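Local coordinates for B12-binding domain-containing protein (PDB 6WTF) that probably methylates C2 of tryptophan as a cobalamin-binding radical SAM enzyme that carries a [4Fe-4S] cluster, at residues Ser272-Ser277 with Leu305-Gln310; Arg328-Gly333 with Arg370-Met375; Ala228-His233 with Lys240-Gly245. All coordinates share one frame; numbering follows the deposited sequence.

Interaction 1. Residues Ser272-Ser277 with Leu305-Gln310. With SF4 (iron/sulfur cluster), chain C; SA8 (S-5'-azamethionine-5'-deoxyadenosine), chain E; TRP (tryptophan), chain F.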
loop_
_atom_site.group_PDB
_atom_site.type_symbol
_atom_site.label_atom_id
_atom_site.label_comp_id
_atom_site.label_asym_id
_atom_site.label_seq_id
_atom_site.Cartn_x
_atom_site.Cartn_y
_atom_site.Cartn_z
ATOM N N SER A 272 -4.736 5.971 4.663
ATOM C CA SER A 272 -5.214 4.650 5.052
ATOM C C SER A 272 -6.691 4.501 4.717
ATOM O O SER A 272 -7.097 3.534 4.063
ATOM C CB SER A 272 -4.961 4.418 6.542
ATOM O OG SER A 272 -3.585 4.213 6.786
ATOM N N GLU A 273 -7.504 5.467 5.139
ATOM C CA GLU A 273 -8.916 5.546 4.772
ATOM C C GLU A 273 -9.278 7.018 4.676
ATOM O O GLU A 273 -9.097 7.760 5.643
ATOM C CB GLU A 273 -9.816 4.845 5.800
ATOM C CG GLU A 273 -9.459 3.409 6.109
ATOM C CD GLU A 273 -9.791 2.453 4.988
ATOM O OE1 GLU A 273 -10.491 2.848 4.034
ATOM O OE2 GLU A 273 -9.349 1.294 5.059
ATOM N N PHE A 274 -9.779 7.448 3.520
ATOM C CA PHE A 274 -10.045 8.872 3.342
ATOM C C PHE A 274 -11.113 9.364 4.313
ATOM O O PHE A 274 -10.979 10.447 4.894
ATOM C CB PHE A 274 -10.453 9.169 1.900
ATOM C CG PHE A 274 -10.628 10.633 1.622
ATOM C CD1 PHE A 274 -9.621 11.531 1.940
ATOM C CD2 PHE A 274 -11.791 11.115 1.048
ATOM C CE1 PHE A 274 -9.772 12.884 1.689
ATOM C CE2 PHE A 274 -11.948 12.461 0.795
ATOM C CZ PHE A 274 -10.937 13.348 1.115
ATOM N N ASN A 275 -12.170 8.576 4.522
ATOM C CA ASN A 275 -13.306 9.060 5.299
ATOM C C ASN A 275 -13.121 8.902 6.801
ATOM O O ASN A 275 -13.979 9.370 7.557
ATOM C CB ASN A 275 -14.595 8.352 4.865
ATOM C CG ASN A 275 -14.559 6.861 5.114
ATOM O OD1 ASN A 275 -13.523 6.218 4.949
ATOM N ND2 ASN A 275 -15.694 6.299 5.509
ATOM N N LEU A 276 -12.044 8.256 7.252
ATOM C CA LEU A 276 -11.686 8.282 8.666
ATOM C C LEU A 276 -10.994 9.595 9.003
ATOM O O LEU A 276 -10.316 10.192 8.165
ATOM C CB LEU A 276 -10.792 7.098 9.040
ATOM C CG LEU A 276 -11.459 5.728 8.923
ATOM C CD1 LEU A 276 -10.532 4.639 9.440
ATOM C CD2 LEU A 276 -12.803 5.713 9.660
ATOM N N SER A 277 -11.174 10.041 10.248
ATOM C CA SER A 277 -10.888 11.416 10.647
ATOM C C SER A 277 -11.684 12.366 9.745
ATOM O O SER A 277 -11.144 13.148 8.958
ATOM C CB SER A 277 -9.379 11.698 10.608
ATOM O OG SER A 277 -9.070 12.942 11.211
ATOM N N LEU A 305 -11.069 12.634 -8.581
ATOM C CA LEU A 305 -10.559 12.105 -7.323
ATOM C C LEU A 305 -11.010 10.664 -7.112
ATOM O O LEU A 305 -12.192 10.340 -7.285
ATOM C CB LEU A 305 -11.037 12.974 -6.161
ATOM C CG LEU A 305 -10.443 12.734 -4.772
ATOM C CD1 LEU A 305 -8.933 12.980 -4.752
ATOM C CD2 LEU A 305 -11.150 13.611 -3.752
ATOM N N TRP A 306 -10.071 9.810 -6.711
ATOM C CA TRP A 306 -10.347 8.416 -6.388
ATOM C C TRP A 306 -9.863 8.149 -4.970
ATOM O O TRP A 306 -8.751 8.544 -4.611
ATOM C CB TRP A 306 -9.666 7.476 -7.386
ATOM C CG TRP A 306 -9.980 7.816 -8.820
ATOM C CD1 TRP A 306 -9.336 8.728 -9.607
ATOM C CD2 TRP A 306 -11.034 7.265 -9.626
ATOM N NE1 TRP A 306 -9.915 8.771 -10.853
ATOM C CE2 TRP A 306 -10.959 7.883 -10.890
ATOM C CE3 TRP A 306 -12.027 6.306 -9.401
ATOM C CZ2 TRP A 306 -11.840 7.574 -11.930
ATOM C CZ3 TRP A 306 -12.902 6.001 -10.430
ATOM C CH2 TRP A 306 -12.802 6.636 -11.680
ATOM N N VAL A 307 -10.702 7.494 -4.160
ATOM C CA VAL A 307 -10.480 7.426 -2.722
ATOM C C VAL A 307 -10.693 6.012 -2.191
ATOM O O VAL A 307 -11.325 5.162 -2.827
ATOM C CB VAL A 307 -11.391 8.413 -1.954
ATOM C CG1 VAL A 307 -11.090 9.847 -2.353
ATOM C CG2 VAL A 307 -12.861 8.083 -2.200
ATOM N N TYR A 308 -10.130 5.773 -1.008
ATOM C CA TYR A 308 -10.424 4.614 -0.175
ATOM C C TYR A 308 -11.366 5.034 0.945
ATOM O O TYR A 308 -11.218 6.119 1.513
ATOM C CB TYR A 308 -9.152 4.024 0.442
ATOM C CG TYR A 308 -8.410 3.019 -0.412
ATOM C CD1 TYR A 308 -9.089 2.059 -1.153
ATOM C CD2 TYR A 308 -7.021 3.024 -0.463
ATOM C CE1 TYR A 308 -8.397 1.136 -1.929
ATOM C CE2 TYR A 308 -6.326 2.113 -1.232
ATOM C CZ TYR A 308 -7.015 1.174 -1.963
ATOM O OH TYR A 308 -6.311 0.269 -2.723
ATOM N N CYS A 309 -12.342 4.186 1.253
ATOM C CA CYS A 309 -13.245 4.461 2.360
ATOM C C CYS A 309 -13.571 3.178 3.110
ATOM O O CYS A 309 -13.493 2.075 2.561
ATOM C CB CYS A 309 -14.556 5.123 1.891
ATOM S SG CYS A 309 -14.463 6.919 1.595
ATOM N N GLN A 310 -13.911 3.343 4.375
ATOM C CA GLN A 310 -14.612 2.338 5.152
ATOM C C GLN A 310 -16.105 2.622 5.081
ATOM O O GLN A 310 -16.511 3.742 4.754
ATOM C CB GLN A 310 -14.128 2.356 6.600
ATOM C CG GLN A 310 -12.786 1.694 6.791
ATOM C CD GLN A 310 -12.832 0.218 6.471
ATOM O OE1 GLN A 310 -13.461 -0.565 7.185
ATOM N NE2 GLN A 310 -12.175 -0.171 5.391
HETATM FE FE1 SF4 C . -8.866 -1.094 9.021
HETATM FE FE2 SF4 C . -7.281 1.143 9.016
HETATM FE FE3 SF4 C . -8.560 0.364 6.730
HETATM FE FE4 SF4 C . -6.467 -1.104 7.689
HETATM S S1 SF4 C . -6.388 1.039 6.927
HETATM S S2 SF4 C . -8.470 -1.897 6.919
HETATM S S3 SF4 C . -6.778 -0.879 9.931
HETATM S S4 SF4 C . -9.537 1.046 8.676
HETATM N N SA8 E . -5.946 1.265 3.142
HETATM C CA SA8 E . -6.457 -0.080 2.824
HETATM C C SA8 E . -5.456 -0.831 1.955
HETATM O O SA8 E . -5.445 -2.104 2.199
HETATM O OXT SA8 E . -4.746 -0.281 1.126
HETATM C CB SA8 E . -7.851 -0.027 2.120
HETATM C CG SA8 E . -8.672 -1.284 2.374
HETATM N ND SA8 E . -8.237 -2.442 1.590
HETATM C CE SA8 E . -8.333 -2.161 0.153
HETATM C "C5'" SA8 E . -8.924 -3.663 2.001
HETATM C "C4'" SA8 E . -8.546 -4.872 1.166
HETATM O "O4'" SA8 E . -7.112 -5.038 1.165
HETATM C "C3'" SA8 E . -9.061 -6.182 1.742
HETATM O "O3'" SA8 E . -10.419 -6.406 1.381
HETATM C "C2'" SA8 E . -8.117 -7.201 1.097
HETATM O "O2'" SA8 E . -8.559 -7.560 -0.207
HETATM C "C1'" SA8 E . -6.797 -6.413 1.017
HETATM N N9 SA8 E . -5.815 -6.777 2.035
HETATM C C8 SA8 E . -5.278 -5.967 3.001
HETATM N N7 SA8 E . -4.432 -6.575 3.798
HETATM C C5 SA8 E . -4.407 -7.878 3.321
HETATM C C6 SA8 E . -3.698 -9.027 3.726
HETATM N N6 SA8 E . -2.878 -9.064 4.784
HETATM N N1 SA8 E . -3.878 -10.159 3.011
HETATM C C2 SA8 E . -4.722 -10.139 1.975
HETATM N N3 SA8 E . -5.454 -9.123 1.511
HETATM C C4 SA8 E . -5.251 -8.014 2.230
HETATM N N TRP F . -8.214 -4.138 -4.206
HETATM C CA TRP F . -7.330 -2.982 -4.091
HETATM C C TRP F . -7.920 -1.795 -4.839
HETATM O O TRP F . -7.483 -0.655 -4.668
HETATM C CB TRP F . -5.930 -3.305 -4.629
HETATM C CG TRP F . -5.356 -4.581 -4.081
HETATM C CD1 TRP F . -5.279 -5.781 -4.720
HETATM C CD2 TRP F . -4.785 -4.782 -2.780
HETATM N NE1 TRP F . -4.696 -6.719 -3.902
HETATM C CE2 TRP F . -4.384 -6.132 -2.704
HETATM C CE3 TRP F . -4.576 -3.953 -1.674
HETATM C CZ2 TRP F . -3.788 -6.674 -1.566
HETATM C CZ3 TRP F . -3.978 -4.495 -0.541
HETATM C CH2 TRP F . -3.592 -5.842 -0.499
HETATM O OXT TRP F . -8.851 -1.963 -5.633
#
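A buried loop-to-strand contact at the cofactor mouth of the radical SAM barrel brings Glu273, Phe274 and Asn275, on the loop after strand 266-269, against Tyr308, Cys309 and Gln310 at the C-terminal end of strand 304-309. The backbones meet where Phe274 N donates to Tyr308 O (2.8 Å). Beside it, the Asn275 amide takes hold of Gln310 twice: OD1 accepts from Gln310 N at 3.0 Å, and ND2 gives to Gln310 O at 2.8 Å. A chi1 of 63° sets CG between backbone N and carbonyl carbon and turns the amide to the strand, and a further bond from ND2 to Pro313 O helps fix its rotation. Phe274 CD2 meets Val307 CG1 obliquely at 3.7 Å, and the ring also packs on helix 316-325. On the cluster side, Glu273 OE2 binds iron FE3 at 2.1 Å, the position that the methionine part of SAM fills in most radical SAM enzymes. The chain bends at chi2 to get there, and Gln310 NE2 adds a weak hydrogen bond to OE2 (3.2 Å), while Gln310 OE1 is bound to Tyr354 and Lys346. The amino group of the SAM analogue instead gives its hydrogen to Ser272 O, N to O 2.7 Å. The analogue's CB lies over the centre of the Tyr308 ring, whose OH donates a very short 2.5 Å bond to O of the bound tryptophan.

Interaction 2. Residues Arg328-Gly333 with Arg370-Met375. With TRP (tryptophan), chain F.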
loop_
_atom_site.group_PDB
_atom_site.type_symbol
_atom_site.label_atom_id
_atom_site.label_comp_id
_atom_site.label_asym_id
_atom_site.label_seq_id
_atom_site.Cartn_x
_atom_site.Cartn_y
_atom_site.Cartn_z
ATOM N N ARG A 328 -14.671 10.722 -8.349
ATOM C CA ARG A 328 -15.132 9.887 -9.443
ATOM C C ARG A 328 -15.399 8.449 -9.035
ATOM O O ARG A 328 -16.205 7.779 -9.683
ATOM C CB ARG A 328 -14.090 9.895 -10.567
ATOM C CG ARG A 328 -14.643 9.727 -11.954
ATOM C CD ARG A 328 -15.363 10.986 -12.416
ATOM N NE ARG A 328 -15.655 10.908 -13.840
ATOM C CZ ARG A 328 -15.885 11.961 -14.615
ATOM N NH1 ARG A 328 -15.861 13.187 -14.104
ATOM N NH2 ARG A 328 -16.131 11.786 -15.904
ATOM N N GLY A 329 -14.754 7.967 -7.974
ATOM C CA GLY A 329 -14.958 6.602 -7.532
ATOM C C GLY A 329 -14.583 6.428 -6.079
ATOM O O GLY A 329 -13.720 7.136 -5.550
ATOM N N VAL A 330 -15.237 5.467 -5.433
ATOM C CA VAL A 330 -14.965 5.110 -4.048
ATOM C C VAL A 330 -14.758 3.604 -3.977
ATOM O O VAL A 330 -15.597 2.834 -4.454
ATOM C CB VAL A 330 -16.110 5.537 -3.106
ATOM C CG1 VAL A 330 -15.834 5.056 -1.683
ATOM C CG2 VAL A 330 -16.305 7.046 -3.144
ATOM N N ASN A 331 -13.632 3.192 -3.409
ATOM C CA ASN A 331 -13.390 1.801 -3.051
ATOM C C ASN A 331 -13.663 1.663 -1.560
ATOM O O ASN A 331 -13.021 2.340 -0.747
ATOM C CB ASN A 331 -11.958 1.386 -3.397
ATOM C CG ASN A 331 -11.651 -0.056 -3.025
ATOM O OD1 ASN A 331 -11.761 -0.449 -1.866
ATOM N ND2 ASN A 331 -11.253 -0.849 -4.013
ATOM N N VAL A 332 -14.629 0.814 -1.205
ATOM C CA VAL A 332 -15.041 0.612 0.181
ATOM C C VAL A 332 -14.655 -0.800 0.609
ATOM O O VAL A 332 -15.050 -1.788 -0.027
ATOM C CB VAL A 332 -16.545 0.872 0.377
ATOM C CG1 VAL A 332 -17.390 0.012 -0.557
ATOM C CG2 VAL A 332 -16.932 0.635 1.829
ATOM N N GLY A 333 -13.882 -0.891 1.686
ATOM C CA GLY A 333 -13.485 -2.176 2.221
ATOM C C GLY A 333 -14.518 -2.752 3.166
ATOM O O GLY A 333 -14.267 -2.887 4.369
ATOM N N ARG A 370 -25.182 10.084 -7.239
ATOM C CA ARG A 370 -24.337 11.194 -7.660
ATOM C C ARG A 370 -23.370 10.801 -8.769
ATOM O O ARG A 370 -22.419 11.537 -9.043
ATOM C CB ARG A 370 -23.587 11.764 -6.456
ATOM C CG ARG A 370 -24.524 12.390 -5.438
ATOM C CD ARG A 370 -23.937 12.398 -4.044
ATOM N NE ARG A 370 -24.854 13.018 -3.091
ATOM C CZ ARG A 370 -25.917 12.408 -2.574
ATOM N NH1 ARG A 370 -26.204 11.158 -2.911
ATOM N NH2 ARG A 370 -26.695 13.052 -1.718
ATOM N N GLY A 371 -23.601 9.670 -9.429
ATOM C CA GLY A 371 -22.738 9.278 -10.531
ATOM C C GLY A 371 -21.314 8.985 -10.121
ATOM O O GLY A 371 -20.386 9.217 -10.906
ATOM N N ILE A 372 -21.112 8.496 -8.901
ATOM C CA ILE A 372 -19.794 8.142 -8.386
ATOM C C ILE A 372 -19.689 6.625 -8.411
ATOM O O ILE A 372 -20.525 5.930 -7.822
ATOM C CB ILE A 372 -19.579 8.695 -6.967
ATOM C CG1 ILE A 372 -19.580 10.225 -6.990
ATOM C CG2 ILE A 372 -18.283 8.165 -6.364
ATOM C CD1 ILE A 372 -19.558 10.851 -5.615
ATOM N N LEU A 373 -18.681 6.107 -9.105
ATOM C CA LEU A 373 -18.531 4.666 -9.223
ATOM C C LEU A 373 -18.114 4.062 -7.884
ATOM O O LEU A 373 -17.617 4.748 -6.985
ATOM C CB LEU A 373 -17.512 4.324 -10.312
ATOM C CG LEU A 373 -17.700 5.067 -11.642
ATOM C CD1 LEU A 373 -16.450 4.960 -12.502
ATOM C CD2 LEU A 373 -18.911 4.546 -12.401
ATOM N N THR A 374 -18.337 2.757 -7.748
ATOM C CA THR A 374 -18.071 2.076 -6.490
ATOM C C THR A 374 -17.399 0.735 -6.734
ATOM O O THR A 374 -17.758 0.002 -7.659
ATOM C CB THR A 374 -19.359 1.858 -5.681
ATOM O OG1 THR A 374 -20.400 1.380 -6.547
ATOM C CG2 THR A 374 -19.790 3.144 -5.004
ATOM N N MET A 375 -16.424 0.422 -5.895
ATOM C CA MET A 375 -15.895 -0.927 -5.789
ATOM C C MET A 375 -16.034 -1.388 -4.350
ATOM O O MET A 375 -15.617 -0.682 -3.425
ATOM C CB MET A 375 -14.434 -1.017 -6.225
ATOM C CG MET A 375 -13.899 -2.436 -6.088
ATOM S SD MET A 375 -12.214 -2.621 -6.655
ATOM C CE MET A 375 -11.909 -4.341 -6.257
HETATM N N TRP F . -8.214 -4.138 -4.206
HETATM C CA TRP F . -7.330 -2.982 -4.091
HETATM C C TRP F . -7.920 -1.795 -4.839
HETATM O O TRP F . -7.483 -0.655 -4.668
HETATM C CB TRP F . -5.930 -3.305 -4.629
HETATM C CG TRP F . -5.356 -4.581 -4.081
HETATM C CD1 TRP F . -5.279 -5.781 -4.720
HETATM C CD2 TRP F . -4.785 -4.782 -2.780
HETATM N NE1 TRP F . -4.696 -6.719 -3.902
HETATM C CE2 TRP F . -4.384 -6.132 -2.704
HETATM C CE3 TRP F . -4.576 -3.953 -1.674
HETATM C CZ2 TRP F . -3.788 -6.674 -1.566
HETATM C CZ3 TRP F . -3.978 -4.495 -0.541
HETATM C CH2 TRP F . -3.592 -5.842 -0.499
HETATM O OXT TRP F . -8.851 -1.963 -5.633
HETATM O O HOH W 1 -17.566 8.822 -12.019
#
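Asn331 and Met375 both hold CG opposite the backbone N, with chi1 at 179° in each. Met375 then runs fully extended, and the two side chains lie alongside one another, pointing the same way toward the bound tryptophan. Asn331 ND2 comes within 3.3 Å of Met375 SD and 3.1 Å from OXT of the tryptophan, and the sulfur itself lies 3.6 Å from that OXT. The strongest polar partner of ND2 is Glu377 OE2, which is also hydrogen-bonded to the bound tryptophan. A leucine in place of Asn331, with no amide, would probably leave Glu377 OE2 without this hydrogen-bond partner and the tryptophan carboxylate without a polar neighbour on that side.

Behind these tips, strands 327-335 and 373-380 run parallel, joined through helix 357-369 as a beta-alpha-beta unit of the barrel. Four backbone bonds zigzag between them: Leu373 N to Arg328 O, Val330 N to Leu373 O, Met375 N to Val330 O and Val332 N to Met375 O, the last at 2.9 Å. On the helix-facing side of the sheet, Val330 CG2 meets Ile372 CG2 at 3.9 Å, both packed on Cys367. Where the helix ends, Gly371 serves as the C' residue of a Schellman motif, and a water donates both to Arg328 O (2.9 Å) and to Gly371 O (3.1 Å).

The contact thus sets an amide nitrogen, hydrogen-bonded to Glu377, and a thioether sulfur together beside the carboxylate of the bound tryptophan, probably the substrate.

Interaction 3. Residues Ala228-His233 with Lys240-Gly245. With SF4 (iron/sulfur cluster), chain C; SA8 (S-5'-azamethionine-5'-deoxyadenosine), chain E.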
loop_
_atom_site.group_PDB
_atom_site.type_symbol
_atom_site.label_atom_id
_atom_site.label_comp_id
_atom_site.label_asym_id
_atom_site.label_seq_id
_atom_site.Cartn_x
_atom_site.Cartn_y
_atom_site.Cartn_z
ATOM N N ALA A 228 -6.201 4.980 13.021
ATOM C CA ALA A 228 -6.459 4.774 14.440
ATOM C C ALA A 228 -7.145 3.450 14.747
ATOM O O ALA A 228 -7.325 3.130 15.927
ATOM C CB ALA A 228 -7.306 5.921 14.996
ATOM N N TYR A 229 -7.538 2.674 13.741
ATOM C CA TYR A 229 -8.205 1.411 14.019
ATOM C C TYR A 229 -7.170 0.291 14.133
ATOM O O TYR A 229 -5.961 0.527 14.180
ATOM C CB TYR A 229 -9.263 1.114 12.961
ATOM C CG TYR A 229 -10.487 1.994 13.079
ATOM C CD1 TYR A 229 -10.653 2.842 14.170
ATOM C CD2 TYR A 229 -11.475 1.983 12.102
ATOM C CE1 TYR A 229 -11.770 3.658 14.279
ATOM C CE2 TYR A 229 -12.590 2.795 12.205
ATOM C CZ TYR A 229 -12.731 3.629 13.296
ATOM O OH TYR A 229 -13.840 4.432 13.402
ATOM N N ARG A 230 -7.641 -0.948 14.167
ATOM C CA ARG A 230 -6.769 -2.073 14.468
ATOM C C ARG A 230 -7.326 -3.333 13.813
ATOM O O ARG A 230 -7.400 -4.396 14.426
ATOM C CB ARG A 230 -6.616 -2.235 15.980
ATOM C CG ARG A 230 -5.392 -3.025 16.413
ATOM C CD ARG A 230 -4.091 -2.331 16.004
ATOM N NE ARG A 230 -3.870 -1.072 16.714
ATOM C CZ ARG A 230 -3.201 -0.969 17.860
ATOM N NH1 ARG A 230 -2.690 -2.050 18.439
ATOM N NH2 ARG A 230 -3.042 0.215 18.433
ATOM N N CYS A 231 -7.719 -3.224 12.543
ATOM C CA CYS A 231 -8.293 -4.368 11.845
ATOM C C CYS A 231 -7.277 -5.501 11.779
ATOM O O CYS A 231 -6.118 -5.295 11.403
ATOM C CB CYS A 231 -8.753 -3.959 10.446
ATOM S SG CYS A 231 -10.000 -2.640 10.446
ATOM N N SER A 232 -7.726 -6.707 12.140
ATOM C CA SER A 232 -6.812 -7.814 12.408
ATOM C C SER A 232 -6.007 -8.239 11.185
ATOM O O SER A 232 -5.009 -8.952 11.332
ATOM C CB SER A 232 -7.587 -9.011 12.976
ATOM O OG SER A 232 -8.297 -9.710 11.967
ATOM N N HIS A 233 -6.407 -7.827 9.990
ATOM C CA HIS A 233 -5.728 -8.224 8.767
ATOM C C HIS A 233 -4.689 -7.212 8.293
ATOM O O HIS A 233 -3.874 -7.544 7.427
ATOM C CB HIS A 233 -6.755 -8.418 7.644
ATOM C CG HIS A 233 -7.350 -7.134 7.152
ATOM N ND1 HIS A 233 -8.398 -6.503 7.790
ATOM C CD2 HIS A 233 -7.025 -6.349 6.095
ATOM C CE1 HIS A 233 -8.701 -5.392 7.140
ATOM N NE2 HIS A 233 -7.883 -5.275 6.109
ATOM N N LYS A 240 2.302 2.357 9.482
ATOM C CA LYS A 240 2.138 3.783 9.232
ATOM C C LYS A 240 2.096 4.607 10.511
ATOM O O LYS A 240 2.699 5.685 10.570
ATOM C CB LYS A 240 0.865 4.044 8.415
ATOM C CG LYS A 240 0.831 3.329 7.078
ATOM C CD LYS A 240 1.911 3.851 6.140
ATOM C CE LYS A 240 1.564 5.227 5.591
ATOM N NZ LYS A 240 2.344 5.530 4.355
ATOM N N GLY A 241 1.385 4.139 11.524
ATOM C CA GLY A 241 1.166 4.899 12.743
ATOM C C GLY A 241 -0.281 4.719 13.158
ATOM O O GLY A 241 -1.176 4.544 12.329
ATOM N N THR A 242 -0.521 4.779 14.468
ATOM C CA THR A 242 -1.834 4.514 15.043
ATOM C C THR A 242 -2.618 5.782 15.350
ATOM O O THR A 242 -3.755 5.691 15.818
ATOM C CB THR A 242 -1.704 3.673 16.323
ATOM O OG1 THR A 242 -0.881 4.361 17.269
ATOM C CG2 THR A 242 -1.090 2.316 16.027
ATOM N N ARG A 243 -2.037 6.959 15.121
ATOM C CA ARG A 243 -2.745 8.219 15.287
ATOM C C ARG A 243 -2.576 9.056 14.027
ATOM O O ARG A 243 -1.584 8.928 13.307
ATOM C CB ARG A 243 -2.252 8.996 16.522
ATOM C CG ARG A 243 -2.548 8.306 17.854
ATOM C CD ARG A 243 -4.050 8.087 18.040
ATOM N NE ARG A 243 -4.364 7.400 19.289
ATOM C CZ ARG A 243 -4.594 6.094 19.391
ATOM N NH1 ARG A 243 -4.545 5.325 18.312
ATOM N NH2 ARG A 243 -4.872 5.555 20.573
ATOM N N TYR A 244 -3.555 9.916 13.765
ATOM C CA TYR A 244 -3.589 10.650 12.507
ATOM C C TYR A 244 -2.645 11.843 12.582
ATOM O O TYR A 244 -2.756 12.679 13.486
ATOM C CB TYR A 244 -5.014 11.098 12.182
ATOM C CG TYR A 244 -5.986 9.945 12.036
ATOM C CD1 TYR A 244 -5.867 9.036 10.991
ATOM C CD2 TYR A 244 -7.012 9.759 12.949
ATOM C CE1 TYR A 244 -6.743 7.973 10.863
ATOM C CE2 TYR A 244 -7.892 8.703 12.830
ATOM C CZ TYR A 244 -7.752 7.811 11.786
ATOM O OH TYR A 244 -8.633 6.758 11.668
ATOM N N GLY A 245 -1.705 11.904 11.644
ATOM C CA GLY A 245 -0.937 13.108 11.404
ATOM C C GLY A 245 -1.487 13.819 10.185
ATOM O O GLY A 245 -1.149 13.471 9.050
HETATM FE FE1 SF4 C . -8.866 -1.094 9.021
HETATM FE FE2 SF4 C . -7.281 1.143 9.016
HETATM FE FE3 SF4 C . -8.560 0.364 6.730
HETATM FE FE4 SF4 C . -6.467 -1.104 7.689
HETATM S S1 SF4 C . -6.388 1.039 6.927
HETATM S S2 SF4 C . -8.470 -1.897 6.919
HETATM S S3 SF4 C . -6.778 -0.879 9.931
HETATM S S4 SF4 C . -9.537 1.046 8.676
HETATM N N SA8 E . -5.946 1.265 3.142
HETATM C CA SA8 E . -6.457 -0.080 2.824
HETATM C C SA8 E . -5.456 -0.831 1.955
HETATM O O SA8 E . -5.445 -2.104 2.199
HETATM O OXT SA8 E . -4.746 -0.281 1.126
HETATM C CB SA8 E . -7.851 -0.027 2.120
HETATM C CG SA8 E . -8.672 -1.284 2.374
HETATM N ND SA8 E . -8.237 -2.442 1.590
HETATM C CE SA8 E . -8.333 -2.161 0.153
HETATM C "C5'" SA8 E . -8.924 -3.663 2.001
HETATM C "C4'" SA8 E . -8.546 -4.872 1.166
HETATM O "O4'" SA8 E . -7.112 -5.038 1.165
HETATM C "C3'" SA8 E . -9.061 -6.182 1.742
HETATM O "O3'" SA8 E . -10.419 -6.406 1.381
HETATM C "C2'" SA8 E . -8.117 -7.201 1.097
HETATM O "O2'" SA8 E . -8.559 -7.560 -0.207
HETATM C "C1'" SA8 E . -6.797 -6.413 1.017
HETATM N N9 SA8 E . -5.815 -6.777 2.035
HETATM C C8 SA8 E . -5.278 -5.967 3.001
HETATM N N7 SA8 E . -4.432 -6.575 3.798
HETATM C C5 SA8 E . -4.407 -7.878 3.321
HETATM C C6 SA8 E . -3.698 -9.027 3.726
HETATM N N6 SA8 E . -2.878 -9.064 4.784
HETATM N N1 SA8 E . -3.878 -10.159 3.011
HETATM C C2 SA8 E . -4.722 -10.139 1.975
HETATM N N3 SA8 E . -5.454 -9.123 1.511
HETATM C C4 SA8 E . -5.251 -8.014 2.230
#
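The cluster-binding loop of the radical SAM domain folds back here on the turn that follows helix 236-240, with Ala228 against both Thr242 and Tyr244. Ala228 CA approaches Thr242 O to 3.2 Å in a CA-H...O contact, and the same carbonyl accepts from Arg243 NH1 at 2.6 Å. That nitrogen reaches the oxygen from above the carbonyl plane, while the oxygen lies in the plane of the guanidinium. Tyr244 comes in with its phenol end: OH accepts a weak but straight hydrogen bond from Ala228 N (3.3 Å, 167° at the hydrogen), and CE2 rests on Ala228 CB at 3.6 Å.

Ala228 directly follows Cys227, the first cysteine of the CX3CX2C motif characteristic of radical SAM enzymes, whose other two are Cys231 and Cys234. Cys231 SG binds iron FE1 at 2.4 Å. The turn is tied to the motif's start as well, through a backbone bond of Gly241 with Cys227, and Lys240 just before it makes a salt bridge to the cobalamin.

Farther out, Arg230 folds at chi2 and chi3 (63° and 67°), which brings NH2 against the methyl CG2 of Thr242 at 3.7 Å. Its charge is answered by Glu349, whose other oxygen pairs with Arg243, so one carboxylate bridges the two arginines. At the far end of the loop, His233 CE1 touches cluster sulfur S2 at 3.5 Å, the ring turns its edge to C8 of the SAM analogue, and His233 O accepts a weak bond from the adenine N6.

From the N terminus the three contacts follow in series; none nests in or crosses another. Interaction 3 closes the short loop that carries Cys231, Cys234 and helix 236-240. Interaction 1 opens next and closes a loop through helix 278-294, ending on strand 304-309. Interaction 2 then joins the strands either side of helix 357-369. Interactions 3 and 1 touch where Leu276 CB packs on Tyr244 OH (3.4 Å), and both reach the cluster and the SAM analogue. Interactions 1 and 2 share the barrel sheet, with Cys309 N probably bonded to Asn331 O (2.8 Å), and both reach the tryptophan. Interactions 2 and 3 stay apart, nearest atoms about 7 Å.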